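Local structure of protein NRD1 (Saccharomyces cerevisiae, 3CLJ) at residues L10-D15 against G22-K27. The protein binds the phosphorylated C-terminal domain of RNA polymerase II through its CTD-interacting domain, as part of the Nrd1-Nab3-Sen1 termination complex. Residues are numbered along the deposited sequence; the frame is centred on the assembly and turned at random.
Sequences LESFKD and GSRIKK
With chi1 at -85°, Phe13 sets its CG beside its own backbone N and anti to the carbonyl carbon, which extends the ring from the 3-10 segment 13-14 toward helix 22-34. Arg24 comes the other way, its chain bending at chi3 (-78°), and the two side chains run alongside one another in opposite senses. The evidence for close packing lies in the methylenes: Phe13 CZ is 3.7 Å from Arg24 CB, and Phe13 CE1 is likewise 3.7 Å from Arg24 CG. Ring and guanidinium planes stand nearly perpendicular, 85° apart, and the ring's close contacts with Arg24 are to CB, CG and CD. Ile25 meets the same ring at its edge, where CG1 lies 3.6 Å from Phe13 CZ, the two side chains crossing at about a right angle. In the all-helical CID fold this pairing joins the 3-10 segment 13-14, which follows helix 3-11, to the first turns of helix 22-34; Phe13 also touches Tyr49 of helix 39-52, while Ile25 packs on Tyr63 and Ile64 of helix 58-77. At the more solvent-accessible side, Ser12 OG approaches the guanidinium obliquely, 3.0 Å from Arg24 NH1; the hydroxyl itself is hydrogen-bonded to Thr9 O. The carbonyl Ser12 O lies 3.4 Å from Arg24 NH1 and accepts a backbone bond from Asp15 N at 2.9 Å. On the other terminal nitrogen, Arg24 NH2 hydrogen-bonds a glycerol, probably from the crystallisation liquor.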
# COMPACT_ATOMS: atom_id res chain seq x y z
N LEU A 10 12.58 2.58 3.36
CA LEU A 10 11.40 1.98 3.96
C LEU A 10 11.49 1.84 5.51
O LEU A 10 10.60 2.34 6.23
CB LEU A 10 10.99 0.67 3.25
CG LEU A 10 9.68 0.09 3.81
CD1 LEU A 10 8.37 0.88 3.53
CD2 LEU A 10 9.56 -1.24 3.32
N GLU A 11 12.53 1.16 6.02
CA GLU A 11 12.74 1.09 7.44
C GLU A 11 12.69 2.46 8.16
O GLU A 11 12.24 2.52 9.32
CB GLU A 11 14.07 0.34 7.80
CG GLU A 11 14.06 -1.16 7.49
CD GLU A 11 15.43 -1.80 7.38
OE1 GLU A 11 16.47 -1.09 7.29
OE2 GLU A 11 15.47 -3.05 7.39
N SER A 12 13.17 3.54 7.53
CA SER A 12 13.20 4.85 8.19
C SER A 12 11.81 5.45 8.53
O SER A 12 11.74 6.42 9.28
CB SER A 12 14.04 5.86 7.40
OG SER A 12 13.40 6.21 6.18
N PHE A 13 10.74 4.89 7.98
CA PHE A 13 9.36 5.36 8.26
C PHE A 13 9.00 5.19 9.73
O PHE A 13 8.09 5.86 10.25
CB PHE A 13 8.34 4.67 7.36
CG PHE A 13 8.17 5.33 5.99
CD1 PHE A 13 9.15 5.17 4.98
CD2 PHE A 13 7.02 6.09 5.71
CE1 PHE A 13 9.02 5.74 3.74
CE2 PHE A 13 6.85 6.71 4.41
CZ PHE A 13 7.87 6.53 3.43
N LYS A 14 9.74 4.32 10.42
CA LYS A 14 9.64 4.13 11.88
C LYS A 14 10.18 5.33 12.66
O LYS A 14 9.69 5.65 13.74
CB LYS A 14 10.34 2.84 12.28
CG LYS A 14 9.76 1.59 11.55
CD LYS A 14 10.56 0.30 11.83
CE LYS A 14 11.76 0.14 10.87
NZ LYS A 14 13.08 -0.45 11.47
N ASP A 15 11.17 6.01 12.09
CA ASP A 15 11.69 7.21 12.71
C ASP A 15 10.81 8.45 12.50
O ASP A 15 11.09 9.51 13.07
CB ASP A 15 13.14 7.47 12.26
CG ASP A 15 14.08 6.25 12.52
OD1 ASP A 15 13.71 5.36 13.32
OD2 ASP A 15 15.18 6.20 11.92
N GLY A 22 5.51 12.57 2.25
CA GLY A 22 5.23 12.64 0.81
C GLY A 22 6.47 12.43 -0.02
O GLY A 22 6.49 11.60 -0.94
N SER A 23 7.55 13.13 0.33
CA SER A 23 8.83 13.00 -0.38
C SER A 23 9.46 11.63 -0.25
O SER A 23 9.98 11.07 -1.24
CB SER A 23 9.80 14.12 0.04
OG SER A 23 10.00 14.07 1.43
N ARG A 24 9.39 11.03 0.93
CA ARG A 24 9.94 9.69 1.05
C ARG A 24 9.11 8.63 0.29
O ARG A 24 9.66 7.68 -0.25
CB ARG A 24 10.12 9.33 2.54
CG ARG A 24 11.31 8.52 2.82
CD ARG A 24 11.59 8.38 4.30
NE ARG A 24 12.20 9.59 4.82
CZ ARG A 24 12.50 9.82 6.09
NH1 ARG A 24 12.30 8.90 7.05
NH2 ARG A 24 13.01 10.97 6.41
N ILE A 25 7.79 8.76 0.28
CA ILE A 25 6.94 7.85 -0.46
C ILE A 25 7.21 8.00 -1.97
O ILE A 25 7.30 7.01 -2.70
CB ILE A 25 5.40 8.06 -0.08
CG1 ILE A 25 5.15 7.66 1.44
CG2 ILE A 25 4.47 7.24 -1.00
CD1 ILE A 25 3.67 7.99 2.03
N LYS A 26 7.30 9.25 -2.43
CA LYS A 26 7.66 9.51 -3.81
C LYS A 26 9.00 8.77 -4.13
O LYS A 26 9.13 8.12 -5.17
CB LYS A 26 7.76 11.00 -4.04
CG LYS A 26 8.03 11.35 -5.46
CD LYS A 26 8.27 12.82 -5.65
CE LYS A 26 8.93 13.01 -7.03
NZ LYS A 26 8.52 14.29 -7.66
N LYS A 27 9.95 8.84 -3.21
CA LYS A 27 11.29 8.20 -3.39
C LYS A 27 11.13 6.68 -3.60
O LYS A 27 11.65 6.10 -4.54
CB LYS A 27 12.15 8.45 -2.15
CG LYS A 27 13.61 8.50 -2.39
CD LYS A 27 14.40 8.07 -1.16
CE LYS A 27 15.91 7.91 -1.49
NZ LYS A 27 16.54 7.43 -0.26